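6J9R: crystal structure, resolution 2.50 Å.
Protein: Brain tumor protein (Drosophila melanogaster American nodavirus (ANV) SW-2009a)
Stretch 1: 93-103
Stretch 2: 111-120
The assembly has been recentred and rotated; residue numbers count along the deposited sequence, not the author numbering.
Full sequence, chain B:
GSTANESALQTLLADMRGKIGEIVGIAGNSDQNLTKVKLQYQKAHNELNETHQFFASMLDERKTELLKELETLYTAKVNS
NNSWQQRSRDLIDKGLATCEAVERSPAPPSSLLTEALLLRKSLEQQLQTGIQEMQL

Stretch 1 93-103: DKGLATCEAVE
Stretch 2 (111-120) SLLTEALLLR

Residues 93-103 and 111-120 are segments of two helices in one chain, both with phi near -65° and psi near -42° over most of their length. Their axes approach to 10.1 Å and their N-to-C directions differ by 145°, so they run roughly antiparallel. In register, the CA of Gly 95 lies 6.3 Å from the CA of Leu 119, the CA of Thr 98 6.3 Å from the CA of Ala 116, and the CA of Val 102 7.3 Å from the CA of Leu 112. The contact buries 362 Å² and is mainly apolar, with no hydrogen bond between the modelled atoms of the two segments.

Lys 94 (chi1 -149°) points toward the partner helix but is modelled only to CG, which lies 4.2 Å from Leu 119 CD1. Gly 95 is buried, and its CA sits 3.9 Å from Leu 119 CD1. Leu 119 reaches this site in an m, t conformation. Leu 96 turns away. Thr 98, buried and chi1 m, satisfies its hydroxyl within its own helix, OG1 donating to Lys 94 O at 2.9 Å. Its OG1 is also 3.1 Å from Leu 119 CD1, a tight contact, while its CG2 packs 3.9 Å from Ala 116 CB and 4.1 Å from Leu 112 CD1. The small Ala 116 side chain fits where the backbones are close. Cys 99 points away, and Glu 100 is exposed and out of reach. Ala 101 places CB 4.2 Å from Leu 112 CD2. Val 102 (chi1 t) directs CG2 to Leu 112 CG at 3.8 Å and to Ala 116 CB at 4.5 Å; Leu 112, chi1 t and chi2 p, thus packs against Thr 98, Ala 101 and Val 102. Glu 103 remains exposed, beyond reach of the partner helix.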

# COMPACT_ATOMS: atom_id res chain seq x y z
N ASP B 93 14.94 20.02 -47.66
CA ASP B 93 14.46 20.18 -49.02
C ASP B 93 14.49 21.64 -49.44
O ASP B 93 14.99 21.97 -50.52
CB ASP B 93 13.03 19.63 -49.14
CG ASP B 93 12.46 19.81 -50.53
OD1 ASP B 93 12.85 19.04 -51.44
OD2 ASP B 93 11.63 20.73 -50.72
N LYS B 94 13.98 22.50 -48.56
CA LYS B 94 13.87 23.92 -48.84
C LYS B 94 15.26 24.56 -48.76
O LYS B 94 15.64 25.40 -49.61
CB LYS B 94 12.89 24.56 -47.84
CG LYS B 94 12.12 25.75 -48.37
N GLY B 95 16.05 24.13 -47.77
CA GLY B 95 17.38 24.67 -47.56
C GLY B 95 18.24 24.40 -48.76
O GLY B 95 18.86 25.31 -49.29
N LEU B 96 18.22 23.17 -49.25
CA LEU B 96 18.99 22.81 -50.45
C LEU B 96 18.59 23.61 -51.68
O LEU B 96 19.45 24.19 -52.33
CB LEU B 96 18.81 21.34 -50.78
CG LEU B 96 19.88 20.35 -50.30
CD1 LEU B 96 20.89 21.00 -49.38
CD2 LEU B 96 19.23 19.16 -49.65
N ALA B 97 17.29 23.69 -51.95
CA ALA B 97 16.82 24.41 -53.12
C ALA B 97 17.24 25.88 -53.08
O ALA B 97 17.65 26.45 -54.10
CB ALA B 97 15.30 24.29 -53.23
N THR B 98 17.20 26.48 -51.90
CA THR B 98 17.55 27.88 -51.77
C THR B 98 19.03 28.09 -52.04
O THR B 98 19.40 29.02 -52.75
CB THR B 98 17.19 28.43 -50.36
OG1 THR B 98 15.79 28.22 -50.11
CG2 THR B 98 17.53 29.91 -50.27
N CYS B 99 19.87 27.20 -51.54
CA CYS B 99 21.30 27.30 -51.80
C CYS B 99 21.58 27.20 -53.31
O CYS B 99 22.35 27.99 -53.86
CB CYS B 99 22.08 26.22 -51.04
SG CYS B 99 22.17 26.48 -49.22
N GLU B 100 20.91 26.26 -53.98
CA GLU B 100 21.07 26.07 -55.42
C GLU B 100 20.60 27.29 -56.19
O GLU B 100 21.21 27.66 -57.20
CB GLU B 100 20.29 24.83 -55.88
CG GLU B 100 20.90 23.49 -55.45
CD GLU B 100 22.25 23.22 -56.13
OE1 GLU B 100 22.38 23.53 -57.33
OE2 GLU B 100 23.17 22.70 -55.48
N ALA B 101 19.51 27.91 -55.73
CA ALA B 101 18.99 29.11 -56.40
C ALA B 101 19.98 30.26 -56.22
O ALA B 101 20.27 31.01 -57.16
CB ALA B 101 17.63 29.48 -55.84
N VAL B 102 20.55 30.36 -55.02
CA VAL B 102 21.47 31.43 -54.72
C VAL B 102 22.75 31.27 -55.53
O VAL B 102 23.19 32.21 -56.19
CB VAL B 102 21.81 31.49 -53.21
CG1 VAL B 102 22.98 32.37 -52.98
CG2 VAL B 102 20.61 31.98 -52.41
N GLU B 103 23.31 30.06 -55.54
CA GLU B 103 24.56 29.79 -56.25
C GLU B 103 24.45 29.92 -57.77
O GLU B 103 25.45 30.13 -58.44
CB GLU B 103 25.08 28.40 -55.91
CG GLU B 103 25.71 28.31 -54.54
CD GLU B 103 25.69 26.90 -53.98
OE1 GLU B 103 25.32 25.98 -54.73
OE2 GLU B 103 26.01 26.72 -52.78
N SER B 111 15.43 39.56 -51.72
CA SER B 111 14.36 38.75 -51.15
C SER B 111 14.79 37.31 -51.06
O SER B 111 14.48 36.62 -50.09
CB SER B 111 13.09 38.84 -52.00
OG SER B 111 13.27 38.17 -53.23
N LEU B 112 15.52 36.84 -52.07
CA LEU B 112 16.04 35.48 -52.05
C LEU B 112 17.06 35.32 -50.93
O LEU B 112 17.04 34.32 -50.21
CB LEU B 112 16.66 35.13 -53.40
CG LEU B 112 17.39 33.78 -53.49
CD1 LEU B 112 16.47 32.63 -53.14
CD2 LEU B 112 17.95 33.58 -54.89
N LEU B 113 17.91 36.34 -50.78
CA LEU B 113 18.93 36.33 -49.76
C LEU B 113 18.32 36.42 -48.37
O LEU B 113 18.84 35.83 -47.43
CB LEU B 113 19.91 37.48 -49.96
CG LEU B 113 20.86 37.47 -51.15
CD1 LEU B 113 21.50 38.84 -51.29
CD2 LEU B 113 21.91 36.41 -50.95
N THR B 114 17.21 37.15 -48.25
CA THR B 114 16.49 37.26 -46.98
C THR B 114 15.93 35.89 -46.61
O THR B 114 16.03 35.45 -45.45
CB THR B 114 15.36 38.31 -47.07
OG1 THR B 114 15.94 39.61 -47.24
CG2 THR B 114 14.51 38.31 -45.81
N GLU B 115 15.39 35.19 -47.60
CA GLU B 115 14.90 33.84 -47.40
C GLU B 115 16.02 32.89 -46.95
O GLU B 115 15.84 32.12 -46.01
CB GLU B 115 14.22 33.30 -48.67
CG GLU B 115 13.71 31.87 -48.52
CD GLU B 115 12.61 31.71 -47.48
OE1 GLU B 115 11.94 32.71 -47.16
OE2 GLU B 115 12.47 30.59 -46.95
N ALA B 116 17.19 32.98 -47.60
CA ALA B 116 18.33 32.17 -47.20
C ALA B 116 18.69 32.43 -45.73
O ALA B 116 18.92 31.50 -44.97
CB ALA B 116 19.54 32.42 -48.10
N LEU B 117 18.71 33.70 -45.34
CA LEU B 117 19.02 34.08 -43.96
C LEU B 117 17.97 33.50 -42.99
O LEU B 117 18.31 33.05 -41.90
CB LEU B 117 19.11 35.60 -43.84
CG LEU B 117 20.44 36.39 -43.81
CD1 LEU B 117 21.68 35.57 -44.06
CD2 LEU B 117 20.41 37.59 -44.76
N LEU B 118 16.70 33.52 -43.41
CA LEU B 118 15.61 32.97 -42.60
C LEU B 118 15.75 31.46 -42.42
O LEU B 118 15.65 30.94 -41.30
CB LEU B 118 14.27 33.30 -43.26
CG LEU B 118 13.82 34.77 -43.24
CD1 LEU B 118 12.52 34.98 -44.02
CD2 LEU B 118 13.70 35.34 -41.82
N LEU B 119 16.03 30.75 -43.52
CA LEU B 119 16.21 29.31 -43.47
C LEU B 119 17.41 28.94 -42.65
O LEU B 119 17.38 27.96 -41.91
CB LEU B 119 16.39 28.72 -44.87
CG LEU B 119 15.12 28.46 -45.66
CD1 LEU B 119 15.48 27.99 -47.06
CD2 LEU B 119 14.31 27.41 -44.91
N ARG B 120 18.46 29.74 -42.77
CA ARG B 120 19.68 29.48 -42.03
C ARG B 120 19.37 29.49 -40.54
O ARG B 120 19.84 28.62 -39.80
CB ARG B 120 20.74 30.52 -42.36
CG ARG B 120 22.04 30.28 -41.61
CD ARG B 120 22.50 31.51 -40.90
NE ARG B 120 23.75 31.29 -40.20
CZ ARG B 120 23.86 31.18 -38.88
NH1 ARG B 120 22.79 31.27 -38.11
NH2 ARG B 120 25.06 30.97 -38.34